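Local atomic coordinates of guanine nucleotide exchange protein (Legionella pneumophila, PDB entry 1XSZ), a protein that probably acts as a guanine nucleotide exchange factor for ADP-ribosylation factor (Arf) GTPases, through a Sec7 domain whose active site is covered by a cap. Residues P203-T208 against K337-Q342. Sequence-based numbering, arbitrary orientation.
Sequences PGYELT and KAYDNQ
Y205 and Y339 reach toward each other from a strand and a helix whose backbones stay well apart, the CA atoms of the two tyrosines lying 9.1 Å from one another. The side chain of Y205 bridges more than half of this distance, and the side of its ring meets the base of Y339, where Y205 CE1 packs 3.7 Å from Y339 CB. The phenol oxygen settles beside this methylene, Y205 OH lying 4.0 Å from Y339 N and 4.1 Å from A338 CB. CG of Y339 is anti to the backbone N (chi1 173°), which sets its ring alongside that of Y205. The two rings lie obliquely, their centroids 5.9 Å apart and their planes inclined by 37°. These residues belong to the C-terminal capping domain of RalF, an alpha+beta unit built on an antiparallel sheet in which strand 204-208 runs between strands 295-300 and 323-325, while the long helix 332-351 lies against the strand here mainly by Y339, with a smaller share from A338. All three touching residues are buried, and no hydrogen bond joins the two segments directly. The hydroxyl of Y205 instead bonds to the carbonyl oxygen of L335, in the preceding part of the same helix, which gives the polar tip of this tyrosine a partner inside an otherwise apolar contact. A311 of helix 306-315 touches both Y205 and A338, and F324 of the neighbouring strand meets the Y339 ring edge-to-face.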
ATOM      1  N   PRO A 203       3.251   1.939  -7.792  1.00 12.84           N
ATOM      2  CA  PRO A 203       3.395   3.263  -8.403  1.00 13.00           C
ATOM      3  C   PRO A 203       4.736   3.918  -8.075  1.00 13.53           C
ATOM      4  O   PRO A 203       5.271   3.750  -6.976  1.00 13.80           O
ATOM      5  CB  PRO A 203       2.221   4.053  -7.816  1.00 15.08           C
ATOM      6  CG  PRO A 203       1.202   2.989  -7.535  1.00 15.04           C
ATOM      7  CD  PRO A 203       2.020   1.859  -6.981  1.00 14.55           C
ATOM      8  N   GLY A 204       5.265   4.653  -9.050  1.00 13.10           N
ATOM      9  CA  GLY A 204       6.517   5.366  -8.855  1.00 12.55           C
ATOM     10  C   GLY A 204       7.759   4.632  -9.306  1.00 12.23           C
ATOM     11  O   GLY A 204       7.717   3.825 -10.231  1.00 12.88           O
ATOM     12  N   TYR A 205       8.871   4.927  -8.645  1.00 11.97           N
ATOM     13  CA  TYR A 205      10.151   4.301  -8.946  1.00 11.83           C
ATOM     14  C   TYR A 205      10.455   3.245  -7.897  1.00 11.20           C
ATOM     15  O   TYR A 205      10.375   3.522  -6.695  1.00 12.63           O
ATOM     16  CB  TYR A 205      11.294   5.327  -8.873  1.00 11.89           C
ATOM     17  CG  TYR A 205      11.123   6.571  -9.709  1.00 11.20           C
ATOM     18  CD1 TYR A 205      11.343   6.546 -11.083  1.00 11.28           C
ATOM     19  CD2 TYR A 205      10.765   7.780  -9.121  1.00 13.24           C
ATOM     20  CE1 TYR A 205      11.214   7.697 -11.850  1.00 13.41           C
ATOM     21  CE2 TYR A 205      10.631   8.937  -9.874  1.00 13.19           C
ATOM     22  CZ  TYR A 205      10.858   8.890 -11.240  1.00 12.02           C
ATOM     23  OH  TYR A 205      10.744  10.039 -11.979  1.00 12.97           O
ATOM     24  N   GLU A 206      10.782   2.035  -8.334  0.50  8.80           N
ATOM     25  CA  GLU A 206      11.148   1.008  -7.380  0.50  8.93           C
ATOM     26  C   GLU A 206      12.552   0.531  -7.671  0.50  9.00           C
ATOM     27  O   GLU A 206      12.879   0.200  -8.814  0.50  7.95           O
ATOM     28  CB  GLU A 206      10.218  -0.207  -7.421  0.50  9.66           C
ATOM     29  CG  GLU A 206      10.601  -1.224  -6.340  0.50 12.99           C
ATOM     30  CD  GLU A 206       9.781  -2.499  -6.355  0.50 16.24           C
ATOM     31  OE1 GLU A 206       9.960  -3.310  -5.420  0.50 17.45           O
ATOM     32  OE2 GLU A 206       8.975  -2.698  -7.287  0.50 18.30           O
ATOM     33  N   LEU A 207      13.385   0.537  -6.638  1.00 11.38           N
ATOM     34  CA  LEU A 207      14.737   0.036  -6.742  1.00 11.23           C
ATOM     35  C   LEU A 207      14.719  -1.228  -5.894  1.00 11.29           C
ATOM     36  O   LEU A 207      14.256  -1.219  -4.745  1.00 11.98           O
ATOM     37  CB  LEU A 207      15.750   1.032  -6.171  1.00 13.49           C
ATOM     38  CG  LEU A 207      15.843   2.374  -6.901  1.00 13.41           C
ATOM     39  CD1 LEU A 207      14.946   3.396  -6.216  1.00 16.52           C
ATOM     40  CD2 LEU A 207      17.290   2.862  -6.918  1.00 15.13           C
ATOM     41  N   THR A 208      15.191  -2.328  -6.455  1.00 11.98           N
ATOM     42  CA  THR A 208      15.233  -3.575  -5.719  1.00 12.18           C
ATOM     43  C   THR A 208      16.163  -4.531  -6.435  1.00 13.08           C
ATOM     44  O   THR A 208      16.047  -4.735  -7.646  1.00 12.87           O
ATOM     45  CB  THR A 208      13.819  -4.200  -5.572  1.00 12.51           C
ATOM     46  OG1 THR A 208      13.925  -5.408  -4.810  1.00 13.00           O
ATOM     47  CG2 THR A 208      13.196  -4.515  -6.934  1.00 13.95           C
ATOM     48  N   LYS A 337      11.054  10.132 -18.140  1.00 14.21           N
ATOM     49  CA  LYS A 337      11.781  11.266 -18.699  1.00 14.44           C
ATOM     50  C   LYS A 337      12.457  12.100 -17.615  1.00 14.62           C
ATOM     51  O   LYS A 337      13.602  12.517 -17.772  1.00 15.26           O
ATOM     52  CB  LYS A 337      10.846  12.139 -19.540  1.00 15.25           C
ATOM     53  CG  LYS A 337      10.491  11.506 -20.878  1.00 17.10           C
ATOM     54  CD  LYS A 337       9.656  12.430 -21.750  1.00 22.07           C
ATOM     55  CE  LYS A 337       8.256  12.608 -21.203  1.00 23.93           C
ATOM     56  NZ  LYS A 337       7.410  13.399 -22.144  1.00 28.18           N
ATOM     57  N   ALA A 338      11.763  12.325 -16.503  1.00 14.68           N
ATOM     58  CA  ALA A 338      12.340  13.112 -15.419  1.00 14.15           C
ATOM     59  C   ALA A 338      13.568  12.408 -14.849  1.00 14.08           C
ATOM     60  O   ALA A 338      14.598  13.036 -14.585  1.00 15.23           O
ATOM     61  CB  ALA A 338      11.300  13.342 -14.323  1.00 14.93           C
ATOM     62  N   TYR A 339      13.461  11.098 -14.665  1.00 12.68           N
ATOM     63  CA  TYR A 339      14.563  10.306 -14.139  1.00 12.85           C
ATOM     64  C   TYR A 339      15.741  10.322 -15.114  1.00 14.14           C
ATOM     65  O   TYR A 339      16.884  10.544 -14.712  1.00 13.61           O
ATOM     66  CB  TYR A 339      14.090   8.871 -13.903  1.00 12.82           C
ATOM     67  CG  TYR A 339      15.177   7.895 -13.519  1.00 12.12           C
ATOM     68  CD1 TYR A 339      15.648   7.819 -12.206  1.00 12.38           C
ATOM     69  CD2 TYR A 339      15.710   7.019 -14.464  1.00 11.87           C
ATOM     70  CE1 TYR A 339      16.619   6.884 -11.846  1.00 13.33           C
ATOM     71  CE2 TYR A 339      16.678   6.086 -14.117  1.00 13.41           C
ATOM     72  CZ  TYR A 339      17.127   6.019 -12.805  1.00 11.98           C
ATOM     73  OH  TYR A 339      18.059   5.068 -12.467  1.00 14.63           O
ATOM     74  N   ASP A 340      15.469  10.091 -16.395  1.00 12.81           N
ATOM     75  CA  ASP A 340      16.544  10.091 -17.382  1.00 13.51           C
ATOM     76  C   ASP A 340      17.228  11.454 -17.459  1.00 13.63           C
ATOM     77  O   ASP A 340      18.445  11.530 -17.653  1.00 14.09           O
ATOM     78  CB  ASP A 340      16.018   9.702 -18.768  1.00 13.92           C
ATOM     79  CG  ASP A 340      15.729   8.215 -18.895  1.00 16.68           C
ATOM     80  OD1 ASP A 340      16.081   7.427 -17.989  1.00 16.32           O
ATOM     81  OD2 ASP A 340      15.150   7.828 -19.934  1.00 16.95           O
ATOM     82  N   ASN A 341      16.454  12.525 -17.318  1.00 14.02           N
ATOM     83  CA  ASN A 341      17.023  13.866 -17.361  1.00 15.37           C
ATOM     84  C   ASN A 341      17.952  14.075 -16.175  1.00 15.78           C
ATOM     85  O   ASN A 341      19.024  14.667 -16.317  1.00 16.29           O
ATOM     86  CB  ASN A 341      15.920  14.925 -17.373  1.00 17.06           C
ATOM     87  CG  ASN A 341      15.178  14.963 -18.692  1.00 21.51           C
ATOM     88  OD1 ASN A 341      15.694  14.515 -19.717  1.00 23.78           O
ATOM     89  ND2 ASN A 341      13.970  15.512 -18.680  1.00 22.46           N
ATOM     90  N   GLN A 342      17.557  13.589 -15.003  1.00 14.02           N
ATOM     91  CA  GLN A 342      18.414  13.735 -13.835  1.00 14.90           C
ATOM     92  C   GLN A 342      19.695  12.914 -14.019  1.00 16.00           C
ATOM     93  O   GLN A 342      20.776  13.355 -13.630  1.00 15.70           O
ATOM     94  CB  GLN A 342      17.681  13.302 -12.561  1.00 16.83           C
ATOM     95  CG  GLN A 342      16.546  14.231 -12.136  1.00 19.54           C
ATOM     96  CD  GLN A 342      16.986  15.678 -11.999  1.00 22.40           C
ATOM     97  OE1 GLN A 342      18.077  15.965 -11.503  1.00 23.31           O
ATOM     98  NE2 GLN A 342      16.132  16.598 -12.432  1.00 24.30           N
TER